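Local atomic coordinates of phosphoribosylaminoimidazole carboxylase (Treponema denticola, PDB entry 5C5D), a protein that catalyses the reversible carboxylation of 5-aminoimidazole ribonucleotide with carbon dioxide to give 4-carboxy-5-aminoimidazole ribonucleotide in de novo purine biosynthesis. Residues F28-A33 with L123-F128; V5-G10 with E19-E24; D38-A43 with S69-G74; E44-M49 with S73-G78. The protein carries 1 engineered substitution. All blocks are in the same frame, centred on the assembly; numbering follows the deposited sequence.

Contact 1: F28-A33 with L123-F128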
loop_
_atom_site.group_PDB
_atom_site.type_symbol
_atom_site.label_atom_id
_atom_site.label_comp_id
_atom_site.label_asym_id
_atom_site.label_seq_id
_atom_site.Cartn_x
_atom_site.Cartn_y
_atom_site.Cartn_z
ATOM N N PHE D 28 15.676 26.904 21.141
ATOM C CA PHE D 28 16.718 27.483 20.273
ATOM C C PHE D 28 16.795 29.010 20.339
ATOM O O PHE D 28 17.680 29.621 19.716
ATOM C CB PHE D 28 16.496 27.082 18.808
ATOM C CG PHE D 28 16.602 25.605 18.550
ATOM C CD1 PHE D 28 17.799 24.949 18.730
ATOM C CD2 PHE D 28 15.507 24.875 18.096
ATOM C CE1 PHE D 28 17.898 23.593 18.488
ATOM C CE2 PHE D 28 15.602 23.515 17.841
ATOM C CZ PHE D 28 16.798 22.873 18.049
ATOM N N GLY D 29 15.876 29.628 21.075
ATOM C CA GLY D 29 15.868 31.070 21.230
ATOM C C GLY D 29 15.300 31.809 20.018
ATOM O O GLY D 29 15.656 32.964 19.735
ATOM N N ILE D 30 14.390 31.149 19.323
ATOM C CA ILE D 30 13.814 31.664 18.077
ATOM C C ILE D 30 12.371 32.106 18.295
ATOM O O ILE D 30 11.522 31.320 18.738
ATOM C CB ILE D 30 13.873 30.595 16.949
ATOM C CG1 ILE D 30 15.326 30.292 16.589
ATOM C CG2 ILE D 30 13.104 31.061 15.718
ATOM C CD1 ILE D 30 15.533 29.032 15.784
ATOM N N GLU D 31 12.098 33.372 17.985
ATOM C CA GLU D 31 10.744 33.892 18.122
ATOM C C GLU D 31 9.823 33.189 17.145
ATOM O O GLU D 31 10.191 32.974 15.974
ATOM C CB GLU D 31 10.688 35.409 17.878
ATOM C CG GLU D 31 9.293 36.002 18.153
ATOM C CD GLU D 31 9.206 37.518 17.973
ATOM O OE1 GLU D 31 10.237 38.187 17.742
ATOM O OE2 GLU D 31 8.077 38.029 18.067
ATOM N N TYR D 32 8.599 32.922 17.602
ATOM C CA TYR D 32 7.572 32.306 16.756
ATOM C C TYR D 32 6.227 33.033 16.919
ATOM O O TYR D 32 5.995 33.773 17.896
ATOM C CB TYR D 32 7.407 30.804 17.072
ATOM C CG TYR D 32 6.918 30.569 18.472
ATOM C CD1 TYR D 32 5.576 30.680 18.770
ATOM C CD2 TYR D 32 7.798 30.225 19.486
ATOM C CE1 TYR D 32 5.113 30.490 20.061
ATOM C CE2 TYR D 32 7.349 30.014 20.768
ATOM C CZ TYR D 32 5.997 30.158 21.049
ATOM O OH TYR D 32 5.507 29.962 22.325
ATOM N N ALA D 33 5.380 32.868 15.913
ATOM C CA ALA D 33 3.991 33.279 15.974
ATOM C C ALA D 33 3.163 32.078 15.603
ATOM O O ALA D 33 3.556 31.328 14.738
ATOM C CB ALA D 33 3.735 34.419 15.027
ATOM N N LEU D 123 15.118 21.963 11.839
ATOM C CA LEU D 123 15.418 22.371 10.472
ATOM C C LEU D 123 15.338 23.876 10.371
ATOM O O LEU D 123 16.188 24.501 9.743
ATOM C CB LEU D 123 14.460 21.737 9.460
ATOM C CG LEU D 123 14.529 22.292 8.020
ATOM C CD1 LEU D 123 15.871 22.051 7.389
ATOM C CD2 LEU D 123 13.440 21.675 7.168
ATOM N N ALA D 124 14.298 24.467 10.945
ATOM C CA ALA D 124 14.187 25.933 10.888
ATOM C C ALA D 124 15.443 26.569 11.504
ATOM O O ALA D 124 16.037 27.513 10.947
ATOM C CB ALA D 124 12.956 26.413 11.596
ATOM N N ALA D 125 15.840 26.087 12.673
ATOM C CA ALA D 125 17.008 26.648 13.335
ATOM C C ALA D 125 18.237 26.495 12.453
ATOM O O ALA D 125 19.059 27.415 12.348
ATOM C CB ALA D 125 17.215 25.970 14.715
ATOM N N ARG D 126 18.370 25.346 11.806
ATOM C CA ARG D 126 19.562 25.106 10.990
ATOM C C ARG D 126 19.557 25.916 9.703
ATOM O O ARG D 126 20.627 26.232 9.172
ATOM C CB ARG D 126 19.716 23.600 10.732
ATOM C CG ARG D 126 20.027 22.899 12.042
ATOM C CD ARG D 126 19.998 21.389 11.929
ATOM N NE ARG D 126 21.160 20.885 11.226
ATOM C CZ ARG D 126 21.326 19.612 10.912
ATOM N NH1 ARG D 126 20.386 18.731 11.227
ATOM N NH2 ARG D 126 22.413 19.224 10.261
ATOM N N ILE D 127 18.375 26.295 9.221
ATOM C CA ILE D 127 18.283 27.222 8.086
ATOM C C ILE D 127 18.808 28.599 8.487
ATOM O O ILE D 127 19.663 29.162 7.781
ATOM C CB ILE D 127 16.840 27.310 7.548
ATOM C CG1 ILE D 127 16.568 26.077 6.686
ATOM C CG2 ILE D 127 16.647 28.582 6.729
ATOM C CD1 ILE D 127 15.144 25.787 6.463
ATOM N N PHE D 128 18.378 29.129 9.635
ATOM C CA PHE D 128 18.892 30.435 10.074
ATOM C C PHE D 128 20.378 30.347 10.393
ATOM O O PHE D 128 21.113 31.329 10.216
ATOM C CB PHE D 128 18.149 30.967 11.302
ATOM C CG PHE D 128 16.672 31.201 11.086
ATOM C CD1 PHE D 128 16.210 32.069 10.093
ATOM C CD2 PHE D 128 15.747 30.578 11.896
ATOM C CE1 PHE D 128 14.843 32.292 9.921
ATOM C CE2 PHE D 128 14.389 30.795 11.725
ATOM C CZ PHE D 128 13.934 31.650 10.734
#

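Contact 2: V5-G10 with E19-E24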
loop_
_atom_site.group_PDB
_atom_site.type_symbol
_atom_site.label_atom_id
_atom_site.label_comp_id
_atom_site.label_asym_id
_atom_site.label_seq_id
_atom_site.Cartn_x
_atom_site.Cartn_y
_atom_site.Cartn_z
ATOM N N VAL D 5 9.673 32.706 13.073
ATOM C CA VAL D 5 9.036 31.568 12.453
ATOM C C VAL D 5 7.538 31.710 12.649
ATOM O O VAL D 5 7.072 31.824 13.772
ATOM C CB VAL D 5 9.485 30.238 13.061
ATOM C CG1 VAL D 5 8.693 29.076 12.462
ATOM C CG2 VAL D 5 10.968 30.011 12.843
ATOM N N ILE D 6 6.798 31.701 11.553
ATOM C CA ILE D 6 5.363 31.784 11.606
ATOM C C ILE D 6 4.852 30.366 11.483
ATOM O O ILE D 6 5.068 29.716 10.471
ATOM C CB ILE D 6 4.781 32.648 10.473
ATOM C CG1 ILE D 6 5.308 34.090 10.555
ATOM C CG2 ILE D 6 3.265 32.590 10.525
ATOM C CD1 ILE D 6 6.651 34.340 9.854
ATOM N N ILE D 7 4.158 29.914 12.520
ATOM C CA ILE D 7 3.550 28.587 12.524
ATOM C C ILE D 7 2.101 28.762 12.178
ATOM O O ILE D 7 1.346 29.329 12.970
ATOM C CB ILE D 7 3.688 27.907 13.887
ATOM C CG1 ILE D 7 5.157 27.853 14.286
ATOM C CG2 ILE D 7 3.085 26.494 13.837
ATOM C CD1 ILE D 7 5.382 27.377 15.719
ATOM N N LEU D 8 1.708 28.327 10.984
ATOM C CA LEU D 8 0.343 28.528 10.496
ATOM C C LEU D 8 -0.359 27.200 10.305
ATOM O O LEU D 8 0.124 26.332 9.559
ATOM C CB LEU D 8 0.356 29.310 9.177
ATOM C CG LEU D 8 -1.008 29.438 8.504
ATOM C CD1 LEU D 8 -2.024 30.168 9.372
ATOM C CD2 LEU D 8 -0.841 30.132 7.162
ATOM N N MET D 9 -1.488 27.027 10.988
ATOM C CA MET D 9 -2.203 25.764 10.935
ATOM C C MET D 9 -3.599 25.957 10.338
ATOM O O MET D 9 -4.200 27.020 10.483
ATOM C CB MET D 9 -2.307 25.174 12.345
ATOM C CG MET D 9 -3.307 25.881 13.184
ATOM S SD MET D 9 -3.198 25.368 14.929
ATOM C CE MET D 9 -1.875 26.431 15.475
ATOM N N GLY D 10 -4.108 24.917 9.686
ATOM C CA GLY D 10 -5.370 25.011 8.982
ATOM C C GLY D 10 -6.559 24.992 9.901
ATOM O O GLY D 10 -7.616 25.489 9.537
ATOM N N GLU D 19 2.060 23.445 19.079
ATOM C CA GLU D 19 2.719 23.747 20.340
ATOM C C GLU D 19 4.014 22.966 20.499
ATOM O O GLU D 19 4.982 23.464 21.096
ATOM C CB GLU D 19 1.779 23.453 21.520
ATOM C CG GLU D 19 0.661 24.477 21.654
ATOM C CD GLU D 19 -0.386 24.108 22.703
ATOM O OE1 GLU D 19 -0.636 22.902 22.937
ATOM O OE2 GLU D 19 -0.958 25.040 23.291
ATOM N N LYS D 20 4.051 21.745 19.978
ATOM C CA LYS D 20 5.277 20.961 20.035
ATOM C C LYS D 20 6.368 21.633 19.262
ATOM O O LYS D 20 7.529 21.629 19.676
ATOM C CB LYS D 20 5.077 19.555 19.498
ATOM C CG LYS D 20 4.345 18.665 20.476
ATOM C CD LYS D 20 4.149 17.299 19.911
ATOM C CE LYS D 20 3.639 16.372 20.960
ATOM N NZ LYS D 20 4.002 15.008 20.569
ATOM N N ILE D 21 6.005 22.211 18.122
ATOM C CA ILE D 21 6.987 22.913 17.319
ATOM C C ILE D 21 7.444 24.175 18.028
ATOM O O ILE D 21 8.632 24.469 18.092
ATOM C CB ILE D 21 6.423 23.276 15.930
ATOM C CG1 ILE D 21 6.028 22.003 15.203
ATOM C CG2 ILE D 21 7.465 24.062 15.104
ATOM C CD1 ILE D 21 5.227 22.242 13.912
ATOM N N ALA D 22 6.495 24.925 18.572
ATOM C CA ALA D 22 6.820 26.209 19.178
ATOM C C ALA D 22 7.708 25.967 20.391
ATOM O O ALA D 22 8.687 26.672 20.609
ATOM C CB ALA D 22 5.564 26.957 19.569
ATOM N N SER D 23 7.365 24.941 21.164
ATOM C CA SER D 23 8.134 24.589 22.352
ATOM C C SER D 23 9.590 24.352 21.988
ATOM O O SER D 23 10.504 24.799 22.684
ATOM C CB SER D 23 7.558 23.337 23.029
ATOM O OG SER D 23 6.327 23.639 23.647
ATOM N N GLU D 24 9.808 23.655 20.892
ATOM C CA GLU D 24 11.176 23.344 20.507
ATOM C C GLU D 24 11.877 24.608 19.987
ATOM O O GLU D 24 13.051 24.829 20.284
ATOM C CB GLU D 24 11.200 22.215 19.462
ATOM C CG GLU D 24 12.493 21.443 19.452
ATOM C CD GLU D 24 12.656 20.564 20.684
ATOM O OE1 GLU D 24 11.752 20.560 21.541
ATOM O OE2 GLU D 24 13.676 19.851 20.783
#

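Contact 3: D38-A43 with S69-G74. Engineered in segment 38-43: Asp-38 (natural residue Ser).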
loop_
_atom_site.group_PDB
_atom_site.type_symbol
_atom_site.label_atom_id
_atom_site.label_comp_id
_atom_site.label_asym_id
_atom_site.label_seq_id
_atom_site.Cartn_x
_atom_site.Cartn_y
_atom_site.Cartn_z
ATOM N N ASP D 38 -7.268 28.583 7.051
ATOM C CA ASP D 38 -7.465 27.501 6.116
ATOM C C ASP D 38 -7.385 27.991 4.679
ATOM O O ASP D 38 -7.961 29.017 4.321
ATOM C CB ASP D 38 -8.810 26.826 6.359
ATOM C CG ASP D 38 -9.019 25.638 5.461
ATOM O OD1 ASP D 38 -8.382 24.575 5.693
ATOM O OD2 ASP D 38 -9.762 25.786 4.479
ATOM N N ALA D 39 -6.664 27.236 3.848
ATOM C CA ALA D 39 -6.439 27.627 2.459
ATOM C C ALA D 39 -7.705 27.705 1.620
ATOM O O ALA D 39 -7.802 28.552 0.745
ATOM C CB ALA D 39 -5.468 26.654 1.803
ATOM N N HIS D 40 -8.654 26.812 1.858
ATOM C CA HIS D 40 -9.834 26.728 0.981
ATOM C C HIS D 40 -11.043 27.470 1.484
ATOM O O HIS D 40 -11.850 27.941 0.684
ATOM C CB HIS D 40 -10.196 25.274 0.765
ATOM C CG HIS D 40 -9.153 24.539 -0.007
ATOM N ND1 HIS D 40 -9.044 23.168 -0.015
ATOM C CD2 HIS D 40 -8.169 25.008 -0.807
ATOM C CE1 HIS D 40 -8.038 22.824 -0.798
ATOM N NE2 HIS D 40 -7.499 23.921 -1.299
ATOM N N LYS D 41 -11.152 27.598 2.797
ATOM C CA LYS D 41 -12.326 28.225 3.398
ATOM C C LYS D 41 -12.068 29.681 3.795
ATOM O O LYS D 41 -13.005 30.481 3.854
ATOM C CB LYS D 41 -12.788 27.439 4.626
ATOM C CG LYS D 41 -13.200 26.005 4.368
ATOM C CD LYS D 41 -13.681 25.369 5.659
ATOM C CE LYS D 41 -13.358 23.903 5.713
ATOM N NZ LYS D 41 -13.641 23.381 7.059
ATOM N N THR D 42 -10.806 30.038 4.055
ATOM C CA THR D 42 -10.491 31.397 4.495
ATOM C C THR D 42 -9.251 31.924 3.773
ATOM O O THR D 42 -8.342 32.467 4.409
ATOM C CB THR D 42 -10.258 31.467 6.022
ATOM O OG1 THR D 42 -9.105 30.694 6.377
ATOM C CG2 THR D 42 -11.440 30.884 6.799
ATOM N N ALA D 43 -9.239 31.777 2.452
ATOM C CA ALA D 43 -8.085 32.162 1.628
ATOM C C ALA D 43 -7.710 33.613 1.815
ATOM O O ALA D 43 -6.533 33.940 2.015
ATOM C CB ALA D 43 -8.366 31.896 0.168
ATOM N N SER D 69 -5.980 16.168 3.242
ATOM C CA SER D 69 -5.267 16.625 2.065
ATOM C C SER D 69 -4.697 18.017 2.313
ATOM O O SER D 69 -5.436 18.997 2.470
ATOM C CB SER D 69 -6.190 16.624 0.860
ATOM O OG SER D 69 -5.512 17.066 -0.302
ATOM N N ASN D 70 -3.378 18.091 2.375
ATOM C CA ASN D 70 -2.707 19.334 2.703
ATOM C C ASN D 70 -2.578 20.263 1.505
ATOM O O ASN D 70 -1.690 20.080 0.664
ATOM C CB ASN D 70 -1.333 19.033 3.260
ATOM C CG ASN D 70 -0.513 20.291 3.550
ATOM O OD1 ASN D 70 -1.005 21.423 3.492
ATOM N ND2 ASN D 70 0.749 20.081 3.886
ATOM N N ALA D 71 -3.466 21.242 1.432
ATOM C CA ALA D 71 -3.379 22.297 0.423
ATOM C C ALA D 71 -2.716 23.547 0.993
ATOM O O ALA D 71 -2.263 24.400 0.236
ATOM C CB ALA D 71 -4.752 22.647 -0.097
ATOM N N LEU D 72 -2.633 23.665 2.310
ATOM C CA LEU D 72 -2.081 24.893 2.925
ATOM C C LEU D 72 -0.610 25.096 2.619
ATOM O O LEU D 72 -0.190 26.211 2.320
ATOM C CB LEU D 72 -2.274 24.848 4.433
ATOM C CG LEU D 72 -1.842 26.085 5.213
ATOM C CD1 LEU D 72 -2.658 27.300 4.862
ATOM C CD2 LEU D 72 -1.971 25.798 6.699
ATOM N N SER D 73 0.182 24.035 2.687
ATOM C CA SER D 73 1.615 24.215 2.558
ATOM C C SER D 73 1.960 24.768 1.158
ATOM O O SER D 73 2.736 25.712 1.045
ATOM C CB SER D 73 2.378 22.925 2.849
ATOM O OG SER D 73 2.164 22.520 4.204
ATOM N N GLY D 74 1.374 24.215 0.098
ATOM C CA GLY D 74 1.617 24.734 -1.235
ATOM C C GLY D 74 1.085 26.138 -1.448
ATOM O O GLY D 74 1.692 26.922 -2.170
#

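Contact 4: E44-M49 with S73-G78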
loop_
_atom_site.group_PDB
_atom_site.type_symbol
_atom_site.label_atom_id
_atom_site.label_comp_id
_atom_site.label_asym_id
_atom_site.label_seq_id
_atom_site.Cartn_x
_atom_site.Cartn_y
_atom_site.Cartn_z
ATOM N N GLU D 44 -8.700 34.497 1.732
ATOM C CA GLU D 44 -8.444 35.928 1.853
ATOM C C GLU D 44 -7.838 36.272 3.202
ATOM O O GLU D 44 -6.962 37.134 3.295
ATOM C CB GLU D 44 -9.727 36.733 1.658
ATOM C CG GLU D 44 -10.227 36.781 0.236
ATOM C CD GLU D 44 -11.448 37.683 0.083
ATOM O OE1 GLU D 44 -12.390 37.560 0.897
ATOM O OE2 GLU D 44 -11.457 38.523 -0.844
ATOM N N HIS D 45 -8.315 35.593 4.244
ATOM C CA HIS D 45 -7.784 35.775 5.585
ATOM C C HIS D 45 -6.306 35.336 5.629
ATOM O O HIS D 45 -5.463 36.028 6.211
ATOM C CB HIS D 45 -8.649 34.990 6.578
ATOM C CG HIS D 45 -7.970 34.626 7.862
ATOM N ND1 HIS D 45 -7.787 35.527 8.892
ATOM C CD2 HIS D 45 -7.511 33.436 8.319
ATOM C CE1 HIS D 45 -7.210 34.914 9.911
ATOM N NE2 HIS D 45 -7.032 33.645 9.591
ATOM N N VAL D 46 -6.001 34.216 4.983
ATOM C CA VAL D 46 -4.629 33.695 4.959
ATOM C C VAL D 46 -3.751 34.677 4.178
ATOM O O VAL D 46 -2.677 35.038 4.634
ATOM C CB VAL D 46 -4.547 32.287 4.355
ATOM C CG1 VAL D 46 -3.119 31.889 4.111
ATOM C CG2 VAL D 46 -5.152 31.247 5.300
ATOM N N VAL D 47 -4.215 35.130 3.021
ATOM C CA VAL D 47 -3.449 36.103 2.225
ATOM C C VAL D 47 -3.178 37.373 3.017
ATOM O O VAL D 47 -2.068 37.898 3.012
ATOM C CB VAL D 47 -4.178 36.444 0.918
ATOM C CG1 VAL D 47 -3.564 37.690 0.235
ATOM C CG2 VAL D 47 -4.111 35.268 -0.007
ATOM N N SER D 48 -4.195 37.892 3.693
ATOM C CA SER D 48 -4.038 39.117 4.455
ATOM C C SER D 48 -2.962 38.955 5.525
ATOM O O SER D 48 -2.113 39.837 5.708
ATOM C CB SER D 48 -5.374 39.524 5.074
ATOM O OG SER D 48 -6.195 40.070 4.069
ATOM N N MET D 49 -2.988 37.819 6.206
ATOM C CA MET D 49 -2.011 37.493 7.234
ATOM C C MET D 49 -0.614 37.380 6.658
ATOM O O MET D 49 0.341 37.928 7.218
ATOM C CB MET D 49 -2.388 36.176 7.896
ATOM C CG MET D 49 -1.510 35.776 9.016
ATOM S SD MET D 49 -1.884 34.052 9.355
ATOM C CE MET D 49 -3.600 34.230 9.825
ATOM N N SER D 73 0.182 24.035 2.687
ATOM C CA SER D 73 1.615 24.215 2.558
ATOM C C SER D 73 1.960 24.768 1.158
ATOM O O SER D 73 2.736 25.712 1.045
ATOM C CB SER D 73 2.378 22.925 2.849
ATOM O OG SER D 73 2.164 22.520 4.204
ATOM N N GLY D 74 1.374 24.215 0.098
ATOM C CA GLY D 74 1.617 24.734 -1.235
ATOM C C GLY D 74 1.085 26.138 -1.448
ATOM O O GLY D 74 1.692 26.922 -2.170
ATOM N N PHE D 75 -0.062 26.450 -0.858
ATOM C CA PHE D 75 -0.664 27.772 -0.986
ATOM C C PHE D 75 0.240 28.832 -0.415
ATOM O O PHE D 75 0.527 29.837 -1.050
ATOM C CB PHE D 75 -1.996 27.767 -0.273
ATOM C CG PHE D 75 -2.740 29.056 -0.366
ATOM C CD1 PHE D 75 -3.450 29.371 -1.506
ATOM C CD2 PHE D 75 -2.735 29.947 0.685
ATOM C CE1 PHE D 75 -4.147 30.565 -1.596
ATOM C CE2 PHE D 75 -3.439 31.152 0.600
ATOM C CZ PHE D 75 -4.141 31.449 -0.537
ATOM N N VAL D 76 0.716 28.578 0.790
ATOM C CA VAL D 76 1.608 29.516 1.452
ATOM C C VAL D 76 2.940 29.580 0.707
ATOM O O VAL D 76 3.467 30.653 0.458
ATOM C CB VAL D 76 1.849 29.110 2.908
ATOM C CG1 VAL D 76 2.940 29.962 3.561
ATOM C CG2 VAL D 76 0.541 29.200 3.714
ATOM N N ASP D 77 3.495 28.419 0.361
ATOM C CA ASP D 77 4.751 28.390 -0.374
ATOM C C ASP D 77 4.688 29.138 -1.715
ATOM O O ASP D 77 5.658 29.793 -2.130
ATOM C CB ASP D 77 5.185 26.952 -0.625
ATOM C CG ASP D 77 6.605 26.877 -1.030
ATOM O OD1 ASP D 77 7.478 26.868 -0.128
ATOM O OD2 ASP D 77 6.837 26.859 -2.256
ATOM N N GLY D 78 3.546 29.086 -2.394
ATOM C CA GLY D 78 3.401 29.817 -3.638
ATOM C C GLY D 78 3.272 31.321 -3.474
ATOM O O GLY D 78 3.479 32.071 -4.421
#

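Contact 1: F28-A33 with L123-F128
Phe-28 and Ile-30 share one first torsion: CG of Phe-28 (chi1 -63°) and CG1 of Ile-30 (chi1 -65°) each lie opposite the carbonyl carbon, and both side chains thereby reach the same small residue, Ala-125. The contact belongs to a flavodoxin-like alpha/beta fold, where the turn from helix 15-27 into strand 31-36 packs against helix 117-129. The Ala-125 methyl rests over one face of the Phe-28 ring as a CH-pi contact, CB 4.0 Å from the ring centroid and 16° off the ring normal. It is shifted toward the attached side of the ring, so that Phe-28 CG and CD2 are both 3.9 Å from Ala-125 CB. Alanine suits this place because its short side chain lets the ring come close to the helix backbone. Ile-30, extended to its end, brings CD1 within 3.7 Å of both CB and CA of Ala-125.

Gly-29, at positive phi, closes the end of helix 15-27 in a Schellman motif; such a phi favours glycine and turns the chain between Phe-28 and Ile-30. Beyond the contact, the Phe-28 ring meets that of Tyr-142 from helix 133-157, and Phe-128 also packs on Val-5 and Leu-61 of the sheet. No hydrogen bond crosses between the segments; the join is purely apolar. Its last element is the Ile-30 methyl at the edge of the Phe-128 ring, near the ring plane, with CD1 4.2 Å from Phe-128 CD2.

Contact 2: V5-G10 with E19-E24
Ile-7 points end-on from the strand into the side of the helix, its terminal CD1 meeting both Ile-21 and Ala-22. With CG1 opposite the carbonyl carbon (chi1 -56°) and the chain then fully extended (chi2 172°), the side chain stretches across the gap between the two backbones. CD1 of Ile-7 lies 3.9 Å from CB of Ala-22 and also 3.9 Å from the Ala-22 N, a sign that it has reached the helix backbone itself. The small alanine permits this approach. Ile-21 meets the same methyl with its short branch, CG2, at 4.0 Å from Ile-7 CD1. One methyl of Ile-7 thus meets a branched and a small residue of the helix; no hydrogen bond crosses, and the nearby Ser-23 instead turns its OG back to Glu-19 O within the helix.

The contact belongs to the beta-alpha-beta unit of strand 4-9, helix 15-27 and strand 31-36. Ile-7 also touches Ile-65 of strand 60-65 and Ala-18 of the helix, whereas Ile-21 packs on Ile-63 and on Pro-117 at the start of helix 117-129.

Contact 3: D38-A43 with S69-G74
His-40 and Ala-71 meet unusually closely: NE2 of the imidazole is 3.3 Å from CB of Ala-71 and CE1 is 3.4 Å from the same methyl. The methyl approaches the ring obliquely, and the small alanine suits so tight a fit. Beside this pair, Ala-39 directs its CB at the first turn of helix 72-79, 4.0 Å from CA of Leu-72. Leu-72 carries CG opposite its backbone N (chi1 -176°), and its CD1 closes up on the Ala-39 methyl.

Polar bonds within each segment brace it in this structure. Thr-42 OG1 accepts from Asp-38 N at 2.9 Å, a bond independent of the side chain at 38. That side chain, an engineered replacement of serine, takes both His-40 N and Lys-41 N on OD2, an Asx turn and an Asx motif. Lys-41 N, at 2.8 Å from Asp-38 OD2, uses its anti lone pair, whereas His-40 N comes from above the carboxylate plane. Asn-70 caps helix 72-79: its OD1 accepts from Ser-73 N at 3.0 Å, and its ND2 donates to Ser-73 OG at 2.8 Å, in the amide plane. An amide suits this place because it can accept and donate at once.

Position 38, serine in the natural protein, binds substrate, as do Lys-41 and Ser-69. Lys-41 NZ bonds to Ser-107 O of the fourth subunit, and His-40 NE2 of that subunit weakly to Ala-71 O. Van der Waals contacts of alanine, leucine and an imidazole, without a hydrogen bond, thus join the segments, consistent with a site close to a subunit boundary.

Contact 4: E44-M49 with S73-G78
Two helices of the flavodoxin-like fold, 43-54 and 72-79, lie side by side on one face of the parallel sheet, and here they meet through Val-46, Val-47 and Phe-75. The phenyl ring of Phe-75 extends from its helix toward the other with CG opposite the backbone N (chi1 -178°). Val-46 meets it at the ring edge, near the ring plane, its CG1 being 3.6 Å from Phe-75 CE2 and 4.0 Å from CD2. Val-46 and Phe-75 run antiparallel past one another, while Val-47 stands roughly perpendicular to Phe-75. Short beta-branched valines suit the receiving helix, since their methyls stay close to its backbone and the long aromatic side chain spans the distance.

Val-76 faces the sheet and touches Leu-8, Tyr-62 and Thr-64, so the next residue along turns to the strands. Asp-77 turns elsewhere, forming a salt bridge to Arg-126 of the second subunit, and Phe-75 itself also packs on His-40 of the fourth subunit. Between these two segments no hydrogen bond forms. Val-47 CG2 comes obliquely to the ring, 3.9 Å from Phe-75 CZ.

In the fold
Along the chain contact 2 closes first; contacts 3 and 4 follow, both falling within the span between the two segments of contact 1. Contacts 1 and 2, with centres about 10 Å apart, flank one side of the parallel sheet and are joined directly by the neighbouring strands 31-36 and 4-9. Contacts 3 and 4 lie about 8 Å apart, between centres, and share Ser-73 and Gly-74 of helix 72-79. Strand 4-9 connects the pairs: the side chain of Leu-8 packs on Val-76 and Met-49, and its backbone O meets Leu-72. The sheet thus has apolar packing on both faces, with contact 3, about 23 Å from contact 1 between centres, at the substrate-binding loops.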